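Local coordinates for protein 3-carboxy-cis,cis-muconate cycloisomerase (Acinetobacter calcoaceticus, PDB 1Q5N) that is a largely helical homotetrameric enzyme of the fumarase/aspartase superfamily, at residues Ser10-Arg15 with Ala292-Ala297; Asp64-Asp69 with Val86-Ala91; Asn131-Cys136 with Ser175-Asp180. One frame throughout, in Å; residues are numbered along the deposited sequence.

Overall arrangement
Contact 1 opens first, at 10-15. Contact 2 and then contact 3 form within the intervening chain. Helix 290-311 completes contact 1 last, when it returns to the N-terminal helix 9-12. Contacts 1 and 3 lie in the middle of the elongated chain, about 18 Å apart from centre to centre, and touch where Gln14 meets Gln132. Contact 3 joins helices 110-146 and 166-191 of the long central bundle. Contact 2 lies toward one end of the molecule, in the smaller helices 62-65, 68-78 and 82-94. Its centre is about 34 Å from that of contact 1 and about 41 Å from that of contact 3. The segments of contact 1 also border all three other subunits of the tetramer.

Contact 1. Residues Ser10-Arg15 with Ala292-Ala297; sequences SLFYQR and AASVLA
The short N-terminal helix 9-12 docks on the long bundle helix 290-311 through Leu11 and Phe12 on one side and Ser294 and Ala297 on the other. The link is polar at one point and apolar around it. Ser294 OG donates to Leu11 O at 3.0 Å. The hydroxyl sits above the carbonyl plane, 40° out of it, and the C=O...donor angle is 137°. The backbone leaves helical geometry at Tyr13, just past Phe12. Leu11 O receives no helical bond from the amide of Arg15, and the serine of the partner helix donates to it. The Leu11 side chain closes over the same hydroxyl, with CD2 3.4 Å from Ser294 OG.

In the tetrameric helical bundle of this superfamily, the second subunit packs against this docking site. Its Trp328 lies on Leu11, and its Leu329 on Phe12. Within the chain, the Phe12 ring reaches along helix 290-311. CG stands anti to the carbonyl carbon (chi1 -53°), which turns the ring toward that helix. Its edge meets Ser294, with CD1 4.2 Å from Ser294 CA. Farther along, Phe12 CE1 approaches Ala297 CB obliquely at 3.8 Å. One face of the ring is partly covered by Leu11 CB, 4.0 Å above its plane and offset toward the rim.

Contact 2. Residues Asp64-Asp69 with Val86-Ala91; sequences DKIDFD and VKQLTA
Gln88 reaches from helix 82-94 to the backbone of Asp67, where helix 62-65 ends and helix 68-78 begins. Asp67 is the N-cap residue of the second helix, so the glutamine clamps a helix-to-helix junction. Its chain is extended beyond CG, which brings the amide to the Asp67 backbone. The amide uses both ends on one residue. Gln88 OE1 accepts from Asp67 N at 2.9 Å, and that amide lies in the carbonyl plane of Gln88, on a lone pair. Gln88 NE2 donates to Asp67 O at 3.3 Å along an almost straight N-H...O line (179°). The acceptor lies in the amide plane of Gln88, while the donor is tilted 28° from the carbonyl plane of Asp67. These two bonds fix the rotation of the amide group.

Ile66 crosses the glutamine obliquely. Its CG1 and CG2 each come to 3.8 Å from Gln88 OE1, so the isoleucine's carbons border the accepting oxygen. Val27 of helix 23-43 and Ile92 pack on the same isoleucine. Ile66 CG2 lies 3.6 Å above one face of the Phe68 ring, offset toward the rim. Asp67 has CG anti to the backbone N (chi1 -179°), which takes the carboxylate away from Gln88. Asp67 OD1 caps the helix, accepting from Asp69 N at 3.2 Å, met from above the carboxylate plane.

Contact 3. Residues Asn131-Cys136 with Ser175-Asp180; sequences NQVQQC and SAFKRD
The Phe177 ring carries Cys136 on one face. Cys136 CB is 3.8 Å from the ring centroid and only 18° off the ring normal, a CH-pi contact. It is offset toward the rim, 3.6 Å from both Phe177 CE2 and CZ. The sulfur lies farther out and more obliquely, with Cys136 SG 4.8 Å from the centroid of the Phe177 ring. Its nearest ring atom is Phe177 CZ. This makes a sulfur-aromatic contact beside the CH-pi one. Val133 CG1 approaches the ring neither over a face nor at an edge, 4.2 Å from Phe177 CD1. A second flat group lies on the same helix as the ring: one face of the Arg179 guanidinium lies over Ala176 CA, offset toward the rim.

These residues join helix 110-146 to helix 166-191, two long neighbours in the central helical bundle of the fumarase/aspartase fold. The segments run nearly antiparallel, at 153°, and the segment axes come within 9.3 Å. Strands 151-156, 159-161 and 163-165 lie in the connection between them. Phe177 lies between the two helices and also packs on Val251 and Met254 of helix 235-261.

Val133 makes the other contact. Its CG1 is anti to the backbone N (chi1 171°), which brings it against the other helix, 3.7 Å from Phe177 O. The same methyl comes to 4.3 Å from Asp180 CB. The carboxylate of Asp180 is engaged by a salt bridge to Arg183. On helix 166-191, Arg179 NE forms a salt bridge with Asp235 of the fourth subunit.

Contact 1. Residues Ser10-Arg15 with Ala292-Ala297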
ATOM      1  N   SER A  10     -24.564   2.026  -2.317  1.00 45.36           N
ATOM      2  CA  SER A  10     -25.252   3.271  -2.602  1.00 47.02           C
ATOM      3  C   SER A  10     -24.407   4.488  -2.250  1.00 46.21           C
ATOM      4  O   SER A  10     -24.500   5.563  -2.852  1.00 45.64           O
ATOM      5  CB  SER A  10     -26.554   3.281  -1.805  1.00 50.85           C
ATOM      6  OG  SER A  10     -27.119   4.583  -1.818  1.00 57.23           O
ATOM      7  N   LEU A  11     -23.568   4.290  -1.252  1.00 44.61           N
ATOM      8  CA  LEU A  11     -22.679   5.331  -0.770  1.00 42.85           C
ATOM      9  C   LEU A  11     -21.404   5.535  -1.625  1.00 40.60           C
ATOM     10  O   LEU A  11     -21.032   6.652  -1.919  1.00 38.97           O
ATOM     11  CB  LEU A  11     -22.243   4.947   0.632  1.00 44.99           C
ATOM     12  CG  LEU A  11     -22.543   5.909   1.752  1.00 46.34           C
ATOM     13  CD1 LEU A  11     -21.878   5.375   2.979  1.00 46.02           C
ATOM     14  CD2 LEU A  11     -22.041   7.303   1.380  1.00 47.43           C
ATOM     15  N   PHE A  12     -20.758   4.433  -2.027  1.00 36.84           N
ATOM     16  CA  PHE A  12     -19.492   4.492  -2.728  1.00 34.35           C
ATOM     17  C   PHE A  12     -19.429   4.109  -4.206  1.00 34.20           C
ATOM     18  O   PHE A  12     -18.538   4.556  -4.904  1.00 32.81           O
ATOM     19  CB  PHE A  12     -18.485   3.615  -1.983  1.00 32.16           C
ATOM     20  CG  PHE A  12     -18.373   3.924  -0.519  1.00 32.44           C
ATOM     21  CD1 PHE A  12     -17.845   5.150  -0.089  1.00 31.20           C
ATOM     22  CD2 PHE A  12     -18.735   2.964   0.438  1.00 31.70           C
ATOM     23  CE1 PHE A  12     -17.694   5.430   1.298  1.00 32.90           C
ATOM     24  CE2 PHE A  12     -18.585   3.217   1.816  1.00 32.66           C
ATOM     25  CZ  PHE A  12     -18.047   4.451   2.254  1.00 32.38           C
ATOM     26  N   TYR A  13     -20.362   3.304  -4.694  1.00 34.23           N
ATOM     27  CA  TYR A  13     -20.215   2.878  -6.071  1.00 36.91           C
ATOM     28  C   TYR A  13     -21.161   3.538  -7.016  1.00 37.86           C
ATOM     29  O   TYR A  13     -21.851   4.476  -6.665  1.00 38.78           O
ATOM     30  CB  TYR A  13     -20.345   1.371  -6.176  1.00 35.61           C
ATOM     31  CG  TYR A  13     -19.507   0.606  -5.166  1.00 35.44           C
ATOM     32  CD1 TYR A  13     -18.176   0.969  -4.901  1.00 34.83           C
ATOM     33  CD2 TYR A  13     -20.027  -0.510  -4.508  1.00 36.77           C
ATOM     34  CE1 TYR A  13     -17.391   0.255  -4.008  1.00 33.38           C
ATOM     35  CE2 TYR A  13     -19.237  -1.257  -3.608  1.00 38.78           C
ATOM     36  CZ  TYR A  13     -17.910  -0.854  -3.355  1.00 37.86           C
ATOM     37  OH  TYR A  13     -17.151  -1.533  -2.402  1.00 40.19           O
ATOM     38  N   GLN A  14     -21.148   3.069  -8.241  1.00 37.66           N
ATOM     39  CA  GLN A  14     -22.004   3.625  -9.262  1.00 38.93           C
ATOM     40  C   GLN A  14     -22.802   2.430  -9.769  1.00 39.82           C
ATOM     41  O   GLN A  14     -22.228   1.394 -10.119  1.00 39.66           O
ATOM     42  CB  GLN A  14     -21.141   4.266 -10.340  1.00 38.45           C
ATOM     43  CG  GLN A  14     -21.871   5.205 -11.288  1.00 39.60           C
ATOM     44  CD  GLN A  14     -22.616   4.463 -12.388  1.00 42.27           C
ATOM     45  OE1 GLN A  14     -22.217   3.375 -12.804  1.00 43.00           O
ATOM     46  NE2 GLN A  14     -23.699   5.058 -12.875  1.00 43.53           N
ATOM     47  N   ARG A  15     -24.118   2.574  -9.787  1.00 40.81           N
ATOM     48  CA  ARG A  15     -25.007   1.481 -10.163  1.00 43.37           C
ATOM     49  C   ARG A  15     -24.675   0.651 -11.430  1.00 40.65           C
ATOM     50  O   ARG A  15     -24.605  -0.552 -11.351  1.00 39.57           O
ATOM     51  CB  ARG A  15     -26.432   2.013 -10.240  1.00 49.21           C
ATOM     52  CG  ARG A  15     -27.459   0.979  -9.930  1.00 58.30           C
ATOM     53  CD  ARG A  15     -28.731   1.325 -10.685  1.00 67.67           C
ATOM     54  NE  ARG A  15     -29.742   1.949  -9.822  1.00 75.58           N
ATOM     55  CZ  ARG A  15     -30.814   2.617 -10.270  1.00 78.63           C
ATOM     56  NH1 ARG A  15     -31.014   2.767 -11.588  1.00 80.52           N
ATOM     57  NH2 ARG A  15     -31.708   3.108  -9.405  1.00 79.50           N
ATOM     58  N   ALA A 292     -18.193  14.793  -0.686  1.00 30.08           N
ATOM     59  CA  ALA A 292     -16.745  14.806  -0.470  1.00 29.09           C
ATOM     60  C   ALA A 292     -16.317  13.582   0.363  1.00 28.52           C
ATOM     61  O   ALA A 292     -15.292  12.958   0.067  1.00 27.55           O
ATOM     62  CB  ALA A 292     -16.320  16.133   0.234  1.00 27.14           C
ATOM     63  N   ALA A 293     -17.121  13.237   1.374  1.00 28.28           N
ATOM     64  CA  ALA A 293     -16.820  12.108   2.229  1.00 29.79           C
ATOM     65  C   ALA A 293     -16.639  10.799   1.416  1.00 31.00           C
ATOM     66  O   ALA A 293     -15.679  10.042   1.633  1.00 30.28           O
ATOM     67  CB  ALA A 293     -17.920  11.955   3.305  1.00 29.77           C
ATOM     68  N   SER A 294     -17.533  10.546   0.465  1.00 30.83           N
ATOM     69  CA  SER A 294     -17.415   9.359  -0.391  1.00 31.13           C
ATOM     70  C   SER A 294     -16.199   9.446  -1.316  1.00 29.86           C
ATOM     71  O   SER A 294     -15.455   8.491  -1.476  1.00 27.66           O
ATOM     72  CB  SER A 294     -18.634   9.222  -1.303  1.00 33.65           C
ATOM     73  OG  SER A 294     -19.779   9.013  -0.524  1.00 43.03           O
ATOM     74  N   VAL A 295     -16.042  10.588  -1.974  1.00 27.61           N
ATOM     75  CA  VAL A 295     -14.926  10.739  -2.878  1.00 28.33           C
ATOM     76  C   VAL A 295     -13.588  10.625  -2.130  1.00 28.39           C
ATOM     77  O   VAL A 295     -12.666  10.020  -2.639  1.00 28.68           O
ATOM     78  CB  VAL A 295     -15.001  12.107  -3.673  1.00 26.16           C
ATOM     79  CG1 VAL A 295     -13.775  12.294  -4.544  1.00 23.50           C
ATOM     80  CG2 VAL A 295     -16.245  12.108  -4.585  1.00 26.23           C
ATOM     81  N   LEU A 296     -13.496  11.169  -0.924  1.00 27.13           N
ATOM     82  CA  LEU A 296     -12.252  11.129  -0.207  1.00 26.01           C
ATOM     83  C   LEU A 296     -12.003   9.716   0.314  1.00 27.04           C
ATOM     84  O   LEU A 296     -10.852   9.301   0.418  1.00 26.94           O
ATOM     85  CB  LEU A 296     -12.222  12.207   0.888  1.00 25.01           C
ATOM     86  CG  LEU A 296     -11.998  13.606   0.270  1.00 26.99           C
ATOM     87  CD1 LEU A 296     -12.235  14.730   1.303  1.00 26.73           C
ATOM     88  CD2 LEU A 296     -10.586  13.692  -0.292  1.00 26.37           C
ATOM     89  N   ALA A 297     -13.068   8.965   0.604  1.00 27.29           N
ATOM     90  CA  ALA A 297     -12.890   7.566   1.006  1.00 27.32           C
ATOM     91  C   ALA A 297     -12.316   6.774  -0.220  1.00 26.70           C
ATOM     92  O   ALA A 297     -11.443   5.936  -0.078  1.00 28.73           O
ATOM     93  CB  ALA A 297     -14.210   6.961   1.453  1.00 26.24           C
TER

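Contact 2. Residues Asp64-Asp69 with Val86-Ala91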
ATOM      1  N   ASP A  64     -30.503 -18.195 -17.197  1.00 62.03           N
ATOM      2  CA  ASP A  64     -31.669 -18.490 -16.369  1.00 62.28           C
ATOM      3  C   ASP A  64     -31.696 -19.903 -15.861  1.00 60.66           C
ATOM      4  O   ASP A  64     -32.311 -20.187 -14.828  1.00 60.09           O
ATOM      5  CB  ASP A  64     -32.946 -18.181 -17.135  1.00 65.38           C
ATOM      6  CG  ASP A  64     -33.076 -16.709 -17.420  1.00 68.97           C
ATOM      7  OD1 ASP A  64     -33.142 -15.940 -16.429  1.00 70.97           O
ATOM      8  OD2 ASP A  64     -33.081 -16.320 -18.617  1.00 71.34           O
ATOM      9  N   LYS A  65     -31.004 -20.788 -16.562  1.00 59.78           N
ATOM     10  CA  LYS A  65     -30.960 -22.186 -16.147  1.00 59.50           C
ATOM     11  C   LYS A  65     -29.817 -22.538 -15.181  1.00 57.73           C
ATOM     12  O   LYS A  65     -29.866 -23.575 -14.538  1.00 57.06           O
ATOM     13  CB  LYS A  65     -30.867 -23.085 -17.366  1.00 61.94           C
ATOM     14  CG  LYS A  65     -32.046 -22.975 -18.329  1.00 65.34           C
ATOM     15  CD  LYS A  65     -31.797 -23.939 -19.463  1.00 69.18           C
ATOM     16  CE  LYS A  65     -32.850 -23.895 -20.520  1.00 70.53           C
ATOM     17  NZ  LYS A  65     -32.444 -24.931 -21.520  1.00 72.64           N
ATOM     18  N   ILE A  66     -28.803 -21.678 -15.079  1.00 54.82           N
ATOM     19  CA  ILE A  66     -27.672 -21.914 -14.200  1.00 52.82           C
ATOM     20  C   ILE A  66     -27.956 -21.790 -12.684  1.00 51.28           C
ATOM     21  O   ILE A  66     -28.576 -20.838 -12.242  1.00 51.23           O
ATOM     22  CB  ILE A  66     -26.519 -20.993 -14.643  1.00 54.14           C
ATOM     23  CG1 ILE A  66     -25.786 -21.675 -15.801  1.00 53.36           C
ATOM     24  CG2 ILE A  66     -25.610 -20.657 -13.475  1.00 52.65           C
ATOM     25  CD1 ILE A  66     -24.853 -20.819 -16.465  1.00 54.29           C
ATOM     26  N   ASP A  67     -27.505 -22.768 -11.899  1.00 50.21           N
ATOM     27  CA  ASP A  67     -27.723 -22.795 -10.436  1.00 50.27           C
ATOM     28  C   ASP A  67     -26.586 -22.068  -9.719  1.00 50.74           C
ATOM     29  O   ASP A  67     -25.500 -22.632  -9.543  1.00 50.96           O
ATOM     30  CB  ASP A  67     -27.790 -24.245  -9.928  1.00 49.04           C
ATOM     31  CG  ASP A  67     -28.046 -24.338  -8.426  1.00 50.47           C
ATOM     32  OD1 ASP A  67     -28.296 -23.298  -7.794  1.00 47.95           O
ATOM     33  OD2 ASP A  67     -28.012 -25.469  -7.879  1.00 52.16           O
ATOM     34  N   PHE A  68     -26.852 -20.836  -9.282  1.00 50.34           N
ATOM     35  CA  PHE A  68     -25.833 -20.044  -8.644  1.00 50.59           C
ATOM     36  C   PHE A  68     -25.356 -20.528  -7.295  1.00 52.11           C
ATOM     37  O   PHE A  68     -24.218 -20.256  -6.918  1.00 53.36           O
ATOM     38  CB  PHE A  68     -26.249 -18.575  -8.627  1.00 48.57           C
ATOM     39  CG  PHE A  68     -26.063 -17.902  -9.963  1.00 48.59           C
ATOM     40  CD1 PHE A  68     -27.025 -18.019 -10.963  1.00 47.85           C
ATOM     41  CD2 PHE A  68     -24.899 -17.171 -10.240  1.00 47.32           C
ATOM     42  CE1 PHE A  68     -26.827 -17.434 -12.226  1.00 47.86           C
ATOM     43  CE2 PHE A  68     -24.692 -16.588 -11.487  1.00 45.86           C
ATOM     44  CZ  PHE A  68     -25.659 -16.712 -12.482  1.00 47.15           C
ATOM     45  N   ASP A  69     -26.188 -21.265  -6.572  1.00 53.12           N
ATOM     46  CA  ASP A  69     -25.747 -21.807  -5.290  1.00 54.42           C
ATOM     47  C   ASP A  69     -24.811 -22.975  -5.548  1.00 53.18           C
ATOM     48  O   ASP A  69     -23.777 -23.149  -4.874  1.00 54.19           O
ATOM     49  CB  ASP A  69     -26.943 -22.278  -4.478  1.00 59.35           C
ATOM     50  CG  ASP A  69     -27.737 -21.127  -3.939  1.00 64.78           C
ATOM     51  OD1 ASP A  69     -27.237 -20.485  -2.975  1.00 68.86           O
ATOM     52  OD2 ASP A  69     -28.838 -20.850  -4.494  1.00 68.08           O
ATOM     53  N   VAL A  86     -18.302 -24.420 -16.661  1.00 41.75           N
ATOM     54  CA  VAL A  86     -18.224 -25.228 -17.863  1.00 42.50           C
ATOM     55  C   VAL A  86     -19.081 -26.478 -17.683  1.00 43.50           C
ATOM     56  O   VAL A  86     -19.834 -26.795 -18.575  1.00 43.48           O
ATOM     57  CB  VAL A  86     -16.733 -25.605 -18.225  1.00 42.59           C
ATOM     58  CG1 VAL A  86     -16.668 -26.772 -19.209  1.00 43.12           C
ATOM     59  CG2 VAL A  86     -16.072 -24.444 -18.900  1.00 42.58           C
ATOM     60  N   LYS A  87     -18.995 -27.167 -16.539  1.00 44.99           N
ATOM     61  CA  LYS A  87     -19.824 -28.361 -16.323  1.00 46.55           C
ATOM     62  C   LYS A  87     -21.281 -28.007 -16.571  1.00 46.62           C
ATOM     63  O   LYS A  87     -21.962 -28.642 -17.374  1.00 47.10           O
ATOM     64  CB  LYS A  87     -19.739 -28.888 -14.887  1.00 47.98           C
ATOM     65  CG  LYS A  87     -18.363 -29.165 -14.407  1.00 53.06           C
ATOM     66  CD  LYS A  87     -17.734 -30.344 -15.114  1.00 59.08           C
ATOM     67  CE  LYS A  87     -17.704 -31.570 -14.186  1.00 63.90           C
ATOM     68  NZ  LYS A  87     -16.891 -31.303 -12.927  1.00 66.25           N
ATOM     69  N   GLN A  88     -21.759 -26.989 -15.865  1.00 45.11           N
ATOM     70  CA  GLN A  88     -23.131 -26.586 -15.999  1.00 45.46           C
ATOM     71  C   GLN A  88     -23.562 -26.194 -17.403  1.00 45.38           C
ATOM     72  O   GLN A  88     -24.646 -26.559 -17.835  1.00 44.67           O
ATOM     73  CB  GLN A  88     -23.461 -25.438 -15.039  1.00 44.61           C
ATOM     74  CG  GLN A  88     -23.619 -25.930 -13.619  1.00 46.09           C
ATOM     75  CD  GLN A  88     -24.397 -24.953 -12.759  1.00 47.15           C
ATOM     76  OE1 GLN A  88     -25.439 -24.425 -13.183  1.00 48.25           O
ATOM     77  NE2 GLN A  88     -23.906 -24.710 -11.544  1.00 44.00           N
ATOM     78  N   LEU A  89     -22.732 -25.438 -18.108  1.00 44.78           N
ATOM     79  CA  LEU A  89     -23.109 -25.011 -19.436  1.00 44.08           C
ATOM     80  C   LEU A  89     -23.164 -26.206 -20.351  1.00 44.89           C
ATOM     81  O   LEU A  89     -23.983 -26.243 -21.275  1.00 44.00           O
ATOM     82  CB  LEU A  89     -22.113 -24.020 -20.008  1.00 42.12           C
ATOM     83  CG  LEU A  89     -22.501 -23.512 -21.397  1.00 42.61           C
ATOM     84  CD1 LEU A  89     -23.723 -22.641 -21.265  1.00 40.38           C
ATOM     85  CD2 LEU A  89     -21.354 -22.727 -22.038  1.00 43.12           C
ATOM     86  N   THR A  90     -22.274 -27.165 -20.117  1.00 45.45           N
ATOM     87  CA  THR A  90     -22.242 -28.353 -20.962  1.00 47.73           C
ATOM     88  C   THR A  90     -23.547 -29.131 -20.715  1.00 48.34           C
ATOM     89  O   THR A  90     -24.262 -29.465 -21.647  1.00 47.87           O
ATOM     90  CB  THR A  90     -20.972 -29.237 -20.680  1.00 46.87           C
ATOM     91  OG1 THR A  90     -19.796 -28.491 -21.023  1.00 48.23           O
ATOM     92  CG2 THR A  90     -20.967 -30.502 -21.564  1.00 47.24           C
ATOM     93  N   ALA A  91     -23.876 -29.367 -19.453  1.00 48.84           N
ATOM     94  CA  ALA A  91     -25.088 -30.081 -19.155  1.00 50.66           C
ATOM     95  C   ALA A  91     -26.263 -29.331 -19.805  1.00 52.64           C
ATOM     96  O   ALA A  91     -27.173 -29.948 -20.344  1.00 55.03           O
ATOM     97  CB  ALA A  91     -25.270 -30.193 -17.651  1.00 48.24           C
TER

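Contact 3. Residues Asn131-Cys136 with Ser175-Asp180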
ATOM      1  N   ASN A 131     -17.389   8.193 -20.413  1.00 34.36           N
ATOM      2  CA  ASN A 131     -18.446   9.139 -20.586  1.00 36.25           C
ATOM      3  C   ASN A 131     -18.583  10.040 -19.331  1.00 35.06           C
ATOM      4  O   ASN A 131     -18.882  11.221 -19.460  1.00 34.59           O
ATOM      5  CB  ASN A 131     -19.754   8.420 -20.892  1.00 38.00           C
ATOM      6  CG  ASN A 131     -20.871   9.397 -21.191  1.00 45.81           C
ATOM      7  OD1 ASN A 131     -21.919   9.367 -20.537  1.00 49.34           O
ATOM      8  ND2 ASN A 131     -20.645  10.310 -22.170  1.00 47.46           N
ATOM      9  N   GLN A 132     -18.366   9.496 -18.134  1.00 33.51           N
ATOM     10  CA  GLN A 132     -18.443  10.324 -16.923  1.00 33.42           C
ATOM     11  C   GLN A 132     -17.337  11.382 -16.969  1.00 33.17           C
ATOM     12  O   GLN A 132     -17.565  12.536 -16.678  1.00 32.81           O
ATOM     13  CB  GLN A 132     -18.253   9.487 -15.684  1.00 33.57           C
ATOM     14  CG  GLN A 132     -19.360   8.498 -15.438  1.00 32.99           C
ATOM     15  CD  GLN A 132     -19.046   7.641 -14.215  1.00 35.46           C
ATOM     16  OE1 GLN A 132     -18.074   6.904 -14.226  1.00 36.04           O
ATOM     17  NE2 GLN A 132     -19.857   7.746 -13.158  1.00 35.10           N
ATOM     18  N   VAL A 133     -16.136  11.001 -17.384  1.00 33.69           N
ATOM     19  CA  VAL A 133     -15.061  11.983 -17.437  1.00 33.66           C
ATOM     20  C   VAL A 133     -15.376  13.092 -18.452  1.00 35.99           C
ATOM     21  O   VAL A 133     -15.078  14.269 -18.211  1.00 35.06           O
ATOM     22  CB  VAL A 133     -13.737  11.327 -17.800  1.00 31.95           C
ATOM     23  CG1 VAL A 133     -12.688  12.381 -18.076  1.00 29.82           C
ATOM     24  CG2 VAL A 133     -13.318  10.403 -16.664  1.00 31.79           C
ATOM     25  N   GLN A 134     -15.961  12.697 -19.586  1.00 35.73           N
ATOM     26  CA  GLN A 134     -16.331  13.608 -20.646  1.00 34.99           C
ATOM     27  C   GLN A 134     -17.354  14.645 -20.086  1.00 34.62           C
ATOM     28  O   GLN A 134     -17.223  15.829 -20.345  1.00 32.15           O
ATOM     29  CB  GLN A 134     -16.962  12.794 -21.792  1.00 39.09           C
ATOM     30  CG  GLN A 134     -17.390  13.599 -22.992  1.00 44.48           C
ATOM     31  CD  GLN A 134     -16.195  14.282 -23.685  1.00 49.05           C
ATOM     32  OE1 GLN A 134     -15.225  13.619 -24.073  1.00 51.84           O
ATOM     33  NE2 GLN A 134     -16.268  15.612 -23.847  1.00 50.72           N
ATOM     34  N   GLN A 135     -18.371  14.199 -19.355  1.00 32.55           N
ATOM     35  CA  GLN A 135     -19.327  15.134 -18.787  1.00 34.65           C
ATOM     36  C   GLN A 135     -18.683  16.036 -17.716  1.00 35.12           C
ATOM     37  O   GLN A 135     -19.022  17.224 -17.625  1.00 35.25           O
ATOM     38  CB  GLN A 135     -20.491  14.406 -18.146  1.00 36.15           C
ATOM     39  CG  GLN A 135     -21.333  13.731 -19.107  1.00 41.58           C
ATOM     40  CD  GLN A 135     -22.437  13.041 -18.396  1.00 46.72           C
ATOM     41  OE1 GLN A 135     -23.426  13.677 -18.009  1.00 52.86           O
ATOM     42  NE2 GLN A 135     -22.285  11.734 -18.178  1.00 47.49           N
ATOM     43  N   CYS A 136     -17.798  15.458 -16.889  1.00 32.17           N
ATOM     44  CA  CYS A 136     -17.096  16.234 -15.886  1.00 31.50           C
ATOM     45  C   CYS A 136     -16.292  17.310 -16.616  1.00 29.79           C
ATOM     46  O   CYS A 136     -16.303  18.464 -16.205  1.00 29.12           O
ATOM     47  CB  CYS A 136     -16.138  15.353 -15.029  1.00 29.01           C
ATOM     48  SG  CYS A 136     -17.005  14.420 -13.762  1.00 31.78           S
ATOM     49  N   SER A 175      -8.577  20.835 -17.388  1.00 29.72           N
ATOM     50  CA  SER A 175      -7.412  20.362 -18.120  1.00 29.33           C
ATOM     51  C   SER A 175      -6.948  18.969 -17.582  1.00 30.69           C
ATOM     52  O   SER A 175      -6.439  18.141 -18.346  1.00 31.34           O
ATOM     53  CB  SER A 175      -6.304  21.429 -18.002  1.00 28.97           C
ATOM     54  OG  SER A 175      -5.157  21.100 -18.745  1.00 31.79           O
ATOM     55  N   ALA A 176      -7.131  18.712 -16.280  1.00 29.09           N
ATOM     56  CA  ALA A 176      -6.727  17.427 -15.725  1.00 29.22           C
ATOM     57  C   ALA A 176      -7.690  16.358 -16.311  1.00 29.95           C
ATOM     58  O   ALA A 176      -7.275  15.251 -16.684  1.00 28.99           O
ATOM     59  CB  ALA A 176      -6.806  17.451 -14.197  1.00 26.84           C
ATOM     60  N   PHE A 177      -8.973  16.683 -16.397  1.00 29.47           N
ATOM     61  CA  PHE A 177      -9.898  15.722 -16.974  1.00 31.75           C
ATOM     62  C   PHE A 177      -9.555  15.451 -18.466  1.00 34.04           C
ATOM     63  O   PHE A 177      -9.655  14.305 -18.938  1.00 34.24           O
ATOM     64  CB  PHE A 177     -11.334  16.209 -16.859  1.00 30.31           C
ATOM     65  CG  PHE A 177     -11.892  16.082 -15.496  1.00 30.72           C
ATOM     66  CD1 PHE A 177     -11.826  14.849 -14.815  1.00 30.89           C
ATOM     67  CD2 PHE A 177     -12.566  17.136 -14.909  1.00 30.29           C
ATOM     68  CE1 PHE A 177     -12.457  14.651 -13.560  1.00 29.35           C
ATOM     69  CE2 PHE A 177     -13.213  16.959 -13.637  1.00 31.47           C
ATOM     70  CZ  PHE A 177     -13.154  15.700 -12.970  1.00 28.77           C
ATOM     71  N   LYS A 178      -9.131  16.488 -19.187  1.00 33.42           N
ATOM     72  CA  LYS A 178      -8.789  16.289 -20.574  1.00 34.71           C
ATOM     73  C   LYS A 178      -7.593  15.341 -20.683  1.00 32.45           C
ATOM     74  O   LYS A 178      -7.587  14.474 -21.537  1.00 32.26           O
ATOM     75  CB  LYS A 178      -8.563  17.657 -21.258  1.00 36.38           C
ATOM     76  CG  LYS A 178      -7.250  17.879 -21.899  1.00 41.27           C
ATOM     77  CD  LYS A 178      -7.168  17.420 -23.332  1.00 41.03           C
ATOM     78  CE  LYS A 178      -5.705  17.622 -23.761  1.00 42.25           C
ATOM     79  NZ  LYS A 178      -5.400  17.029 -25.116  1.00 42.78           N
ATOM     80  N   ARG A 179      -6.592  15.467 -19.815  1.00 32.31           N
ATOM     81  CA  ARG A 179      -5.459  14.527 -19.891  1.00 31.29           C
ATOM     82  C   ARG A 179      -5.933  13.070 -19.569  1.00 31.26           C
ATOM     83  O   ARG A 179      -5.372  12.088 -20.077  1.00 32.11           O
ATOM     84  CB  ARG A 179      -4.323  14.969 -18.956  1.00 29.68           C
ATOM     85  CG  ARG A 179      -3.625  16.203 -19.410  1.00 28.73           C
ATOM     86  CD  ARG A 179      -2.383  16.460 -18.557  1.00 30.08           C
ATOM     87  NE  ARG A 179      -2.685  16.783 -17.143  1.00 31.46           N
ATOM     88  CZ  ARG A 179      -3.151  17.960 -16.704  1.00 31.39           C
ATOM     89  NH1 ARG A 179      -3.395  18.952 -17.550  1.00 31.73           N
ATOM     90  NH2 ARG A 179      -3.329  18.177 -15.411  1.00 31.40           N
ATOM     91  N   ASP A 180      -6.976  12.934 -18.752  1.00 30.25           N
ATOM     92  CA  ASP A 180      -7.516  11.627 -18.462  1.00 32.58           C
ATOM     93  C   ASP A 180      -8.199  11.036 -19.706  1.00 34.35           C
ATOM     94  O   ASP A 180      -8.108   9.828 -19.963  1.00 34.41           O
ATOM     95  CB  ASP A 180      -8.538  11.689 -17.337  1.00 32.24           C
ATOM     96  CG  ASP A 180      -7.901  11.973 -15.990  1.00 33.06           C
ATOM     97  OD1 ASP A 180      -6.715  11.599 -15.794  1.00 30.46           O
ATOM     98  OD2 ASP A 180      -8.594  12.555 -15.121  1.00 31.41           O
TER